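Local coordinates for protein RsfP (Uncultured bacterium, PDB 4GLJ) that probably cleaves methylthioadenosine with phosphate, as methylthioadenosine phosphorylases do, and binds the dye rhodamine B, at residues Val137-Leu151 against Ala204-Leu217. Residues are numbered along the deposited sequence; the frame is centred on the assembly and turned at random. Where two conformers were deposited one is given.
Sequences VSMADPLCPEVADIL and AKLAREASIAYATL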
loop_
_atom_site.group_PDB
_atom_site.type_symbol
_atom_site.label_atom_id
_atom_site.label_comp_id
_atom_site.label_asym_id
_atom_site.label_seq_id
_atom_site.Cartn_x
_atom_site.Cartn_y
_atom_site.Cartn_z
ATOM N N VAL A 137 17.940 -5.024 6.245
ATOM C CA VAL A 137 18.122 -4.848 7.726
ATOM C C VAL A 137 16.905 -5.432 8.465
ATOM O O VAL A 137 15.799 -5.489 7.931
ATOM C CB VAL A 137 18.360 -3.378 8.116
ATOM C CG1 VAL A 137 19.624 -2.872 7.441
ATOM C CG2 VAL A 137 17.173 -2.481 7.725
ATOM N N SER A 138 17.095 -5.927 9.656
ATOM C CA SER A 138 15.967 -6.357 10.483
ATOM C C SER A 138 15.314 -5.148 11.162
ATOM O O SER A 138 15.985 -4.308 11.712
ATOM C CB SER A 138 16.494 -7.305 11.540
ATOM O OG SER A 138 15.661 -7.266 12.671
ATOM N N MET A 139 13.998 -5.049 11.108
ATOM C CA MET A 139 13.278 -4.000 11.816
ATOM C C MET A 139 12.477 -4.648 12.939
ATOM O O MET A 139 11.534 -4.032 13.423
ATOM C CB MET A 139 12.310 -3.329 10.861
ATOM C CG MET A 139 13.018 -2.491 9.792
ATOM S SD MET A 139 14.017 -1.172 10.475
ATOM C CE MET A 139 12.873 -0.050 11.350
ATOM N N ALA A 140 12.889 -5.839 13.399
ATOM C CA ALA A 140 12.131 -6.601 14.430
ATOM C C ALA A 140 11.832 -5.684 15.630
ATOM O O ALA A 140 10.667 -5.620 16.149
ATOM C CB ALA A 140 12.880 -7.854 14.901
ATOM N N ASP A 141 12.883 -4.998 16.098
ATOM C CA ASP A 141 12.704 -3.980 17.133
ATOM C C ASP A 141 12.941 -2.592 16.479
ATOM O O ASP A 141 14.126 -2.169 16.293
ATOM C CB ASP A 141 13.619 -4.275 18.366
ATOM C CG ASP A 141 13.353 -5.636 18.945
ATOM O OD1 ASP A 141 12.258 -5.851 19.483
ATOM O OD2 ASP A 141 14.210 -6.537 18.779
ATOM N N PRO A 142 11.852 -1.917 16.041
ATOM C CA PRO A 142 12.187 -0.862 15.125
ATOM C C PRO A 142 12.594 0.478 15.792
ATOM O O PRO A 142 12.937 1.395 15.050
ATOM C CB PRO A 142 10.861 -0.632 14.338
ATOM C CG PRO A 142 9.834 -0.960 15.406
ATOM C CD PRO A 142 10.387 -2.224 16.034
ATOM N N LEU A 143 12.429 0.574 17.122
ATOM C CA LEU A 143 12.666 1.779 17.931
ATOM C C LEU A 143 13.612 1.327 19.033
ATOM O O LEU A 143 13.289 0.411 19.778
ATOM C CB LEU A 143 11.338 2.225 18.537
ATOM C CG LEU A 143 10.320 2.638 17.441
ATOM C CD1 LEU A 143 8.873 2.632 17.859
ATOM C CD2 LEU A 143 10.770 3.922 16.714
ATOM N N CYS A 144 14.794 1.909 19.080
ATOM C CA CYS A 144 15.922 1.424 19.903
ATOM C C CYS A 144 15.508 1.451 21.345
ATOM O O CYS A 144 15.211 2.515 21.872
ATOM C CB CYS A 144 17.194 2.305 19.702
ATOM S SG CYS A 144 18.588 2.061 20.865
ATOM N N PRO A 145 15.483 0.286 22.010
ATOM C CA PRO A 145 15.015 0.278 23.424
ATOM C C PRO A 145 15.940 1.063 24.389
ATOM O O PRO A 145 15.462 1.522 25.407
ATOM C CB PRO A 145 15.078 -1.224 23.813
ATOM C CG PRO A 145 15.817 -1.922 22.725
ATOM C CD PRO A 145 15.795 -1.055 21.494
ATOM N N GLU A 146 17.238 1.175 24.088
ATOM C CA GLU A 146 18.159 1.952 24.939
ATOM C C GLU A 146 17.763 3.443 24.896
ATOM O O GLU A 146 17.741 4.073 25.930
ATOM C CB GLU A 146 19.629 1.750 24.530
ATOM C CG GLU A 146 20.076 0.299 24.527
ATOM C CD GLU A 146 20.307 -0.261 25.926
ATOM O OE1 GLU A 146 21.097 -1.242 26.063
ATOM O OE2 GLU A 146 19.746 0.287 26.909
ATOM N N VAL A 147 17.400 3.961 23.719
ATOM C CA VAL A 147 16.903 5.349 23.555
ATOM C C VAL A 147 15.516 5.499 24.115
ATOM O O VAL A 147 15.239 6.466 24.821
ATOM C CB VAL A 147 16.904 5.815 22.065
ATOM C CG1 VAL A 147 16.571 7.273 21.949
ATOM C CG2 VAL A 147 18.303 5.643 21.412
ATOM N N ALA A 148 14.626 4.527 23.867
ATOM C CA ALA A 148 13.296 4.550 24.485
ATOM C C ALA A 148 13.388 4.534 26.003
ATOM O O ALA A 148 12.670 5.290 26.658
ATOM C CB ALA A 148 12.409 3.371 24.015
ATOM N N ASP A 149 14.253 3.692 26.590
ATOM C CA ASP A 149 14.389 3.754 28.043
ATOM C C ASP A 149 14.862 5.136 28.537
ATOM O O ASP A 149 14.437 5.572 29.629
ATOM C CB ASP A 149 15.287 2.654 28.584
ATOM C CG ASP A 149 15.466 2.771 30.088
ATOM O OD1 ASP A 149 14.449 2.593 30.842
ATOM O OD2 ASP A 149 16.616 3.124 30.502
ATOM N N ILE A 150 15.822 5.742 27.812
ATOM C CA ILE A 150 16.265 7.127 28.133
ATOM C C ILE A 150 15.068 8.098 28.062
ATOM O O ILE A 150 14.906 8.947 28.958
ATOM C CB ILE A 150 17.425 7.591 27.231
ATOM C CG1 ILE A 150 18.734 7.009 27.793
ATOM C CG2 ILE A 150 17.516 9.116 27.163
ATOM C CD1 ILE A 150 19.948 7.155 26.937
ATOM N N LEU A 151 14.209 7.958 27.024
ATOM C CA LEU A 151 13.079 8.838 26.935
ATOM C C LEU A 151 12.128 8.776 28.119
ATOM O O LEU A 151 11.598 9.819 28.512
ATOM C CB LEU A 151 12.305 8.709 25.600
ATOM C CG LEU A 151 13.164 9.127 24.393
ATOM C CD1 LEU A 151 12.473 8.617 23.099
ATOM C CD2 LEU A 151 13.318 10.648 24.342
ATOM N N ALA A 204 11.994 5.567 10.381
ATOM C CA ALA A 204 12.625 4.539 11.255
ATOM C C ALA A 204 13.443 3.494 10.450
ATOM O O ALA A 204 14.507 3.021 10.920
ATOM C CB ALA A 204 11.612 3.816 12.168
ATOM N N LYS A 205 12.906 3.071 9.289
ATOM C CA LYS A 205 13.605 2.115 8.403
ATOM C C LYS A 205 14.956 2.731 7.904
ATOM O O LYS A 205 15.983 2.047 7.831
ATOM C CB LYS A 205 12.684 1.784 7.180
ATOM C CG LYS A 205 11.508 0.871 7.590
ATOM C CD LYS A 205 10.604 0.621 6.365
ATOM C CE LYS A 205 9.643 -0.513 6.796
ATOM N NZ LYS A 205 8.489 -0.712 5.822
ATOM N N LEU A 206 14.887 3.930 7.407
ATOM C CA LEU A 206 16.043 4.625 6.853
ATOM C C LEU A 206 17.126 4.854 7.931
ATOM O O LEU A 206 18.317 4.665 7.670
ATOM C CB LEU A 206 15.602 5.958 6.198
ATOM C CG LEU A 206 14.674 5.668 4.965
ATOM C CD1 LEU A 206 13.942 6.939 4.500
ATOM C CD2 LEU A 206 15.464 5.055 3.785
ATOM N N ALA A 207 16.706 5.240 9.125
ATOM C CA ALA A 207 17.637 5.451 10.255
ATOM C C ALA A 207 18.320 4.108 10.534
ATOM O O ALA A 207 19.555 4.054 10.768
ATOM C CB ALA A 207 16.851 5.940 11.503
ATOM N N ARG A 208 17.562 2.999 10.510
ATOM C CA ARG A 208 18.165 1.688 10.769
ATOM C C ARG A 208 19.199 1.340 9.681
ATOM O O ARG A 208 20.309 0.869 9.981
ATOM C CB ARG A 208 17.082 0.609 10.845
ATOM C CG ARG A 208 17.563 -0.780 11.250
ATOM C CD ARG A 208 18.332 -0.899 12.591
ATOM N NE ARG A 208 17.550 -0.290 13.685
ATOM C CZ ARG A 208 16.663 -0.969 14.419
ATOM N NH1 ARG A 208 16.485 -2.295 14.201
ATOM N NH2 ARG A 208 16.036 -0.384 15.444
ATOM N N GLU A 209 18.842 1.575 8.412
ATOM C CA GLU A 209 19.787 1.309 7.313
ATOM C C GLU A 209 21.024 2.174 7.406
ATOM O O GLU A 209 22.100 1.788 6.878
ATOM C CB GLU A 209 19.147 1.577 5.946
ATOM C CG GLU A 209 18.077 0.531 5.608
ATOM C CD GLU A 209 17.513 0.711 4.218
ATOM O OE1 GLU A 209 17.733 1.819 3.631
ATOM O OE2 GLU A 209 16.827 -0.251 3.721
ATOM N N ALA A 210 20.852 3.362 7.987
ATOM C CA ALA A 210 21.965 4.276 8.170
ATOM C C ALA A 210 22.738 3.999 9.447
ATOM O O ALA A 210 23.593 4.806 9.837
ATOM C CB ALA A 210 21.488 5.707 8.180
ATOM N N SER A 211 22.443 2.873 10.098
ATOM C CA SER A 211 23.086 2.473 11.376
ATOM C C SER A 211 22.961 3.557 12.482
ATOM O O SER A 211 23.888 3.761 13.261
ATOM C CB SER A 211 24.567 2.112 11.107
ATOM O OG SER A 211 24.654 1.003 10.200
ATOM N N ILE A 212 21.817 4.230 12.568
ATOM C CA ILE A 212 21.587 5.260 13.586
ATOM C C ILE A 212 20.485 4.803 14.528
ATOM O O ILE A 212 19.428 4.371 14.067
ATOM C CB ILE A 212 21.141 6.587 12.954
ATOM C CG1 ILE A 212 22.166 7.124 11.965
ATOM C CG2 ILE A 212 20.797 7.631 14.033
ATOM C CD1 ILE A 212 21.694 8.317 11.090
ATOM N N ALA A 213 20.706 4.906 15.828
ATOM C CA ALA A 213 19.746 4.489 16.805
ATOM C C ALA A 213 18.640 5.499 16.785
ATOM O O ALA A 213 18.874 6.690 16.722
ATOM C CB ALA A 213 20.407 4.393 18.209
ATOM N N TYR A 214 17.405 5.024 16.803
ATOM C CA TYR A 214 16.285 5.888 16.496
ATOM C C TYR A 214 15.160 5.453 17.391
ATOM O O TYR A 214 14.821 4.255 17.473
ATOM C CB TYR A 214 15.854 5.744 15.031
ATOM C CG TYR A 214 14.583 6.513 14.600
ATOM C CD1 TYR A 214 13.294 5.975 14.888
ATOM C CD2 TYR A 214 14.680 7.670 13.863
ATOM C CE1 TYR A 214 12.134 6.637 14.521
ATOM C CE2 TYR A 214 13.538 8.377 13.472
ATOM C CZ TYR A 214 12.263 7.839 13.792
ATOM O OH TYR A 214 11.121 8.500 13.330
ATOM N N ALA A 215 14.577 6.432 18.096
ATOM C CA ALA A 215 13.356 6.170 18.880
ATOM C C ALA A 215 12.416 7.374 18.828
ATOM O O ALA A 215 12.797 8.473 18.394
ATOM C CB ALA A 215 13.644 5.721 20.326
ATOM N N THR A 216 11.184 7.185 19.299
ATOM C CA THR A 216 10.136 8.210 19.047
ATOM C C THR A 216 9.583 8.683 20.399
ATOM O O THR A 216 9.309 7.875 21.265
ATOM C CB THR A 216 8.995 7.599 18.202
ATOM O OG1 THR A 216 9.530 7.327 16.867
ATOM C CG2 THR A 216 7.831 8.614 18.041
ATOM N N LEU A 217 9.499 9.989 20.545
ATOM C CA LEU A 217 8.697 10.579 21.611
ATOM C C LEU A 217 7.356 11.090 20.957
ATOM O O LEU A 217 7.354 12.084 20.229
ATOM C CB LEU A 217 9.475 11.758 22.232
ATOM C CG LEU A 217 8.739 12.607 23.290
ATOM C CD1 LEU A 217 8.453 11.723 24.492
ATOM C CD2 LEU A 217 9.572 13.815 23.714
HETATM O O HOH W 1 17.234 -2.976 4.068
HETATM O O HOH W 2 15.476 -5.066 14.955
HETATM O O HOH W 3 14.964 2.570 13.503
#
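Arg208 is the large bump here, rising from helix 200-209 into the hollow of the loop 138-142; beyond it, helix 145-157 lies on strand 213-221, a helix-on-sheet layer of the purine and uridine phosphorylase type of alpha/beta fold. CG of Arg208 stands anti to the backbone N (chi1 -174°), and bends at chi2 and chi3 turn an edge of the guanidinium to Asp141 O. NH2 reaches Asp141 O at 2.7 Å, in the plane of both groups, while NH1 makes two weak bonds, to the same oxygen and to Ser138 O. Met139 runs the opposite way past the arginine stem, SD 3.6 Å from Arg208 CB, and its CE lands over the helix backbone beside Ala204 CB. Val137 CG2 fits between the CG atoms of Arg208 and Glu209. With an alanine in place of Arg208, the carbonyls of Ser138 and Asp141 would probably lose these donors and a gap would open beside Met139 SD.

Where the loop passes into the helix, Cys144 N gives Tyr214 O a nearly straight bond (2.8 Å, 168° at the hydrogen), and Leu143 CD2 meets the edge of the Tyr214 ring. The small Ala215 CB is consistent with the close approach, 7.2 Å between the axes of 145-151 and 213-217: Val147 CG1 and Leu151 CD1 both touch that methyl. From the second subunit, Arg182 pairs with Asp141. Between the loop and helix 200-209, water 3 donates to Pro142 O and, at 2.7 Å, to Ala204 O.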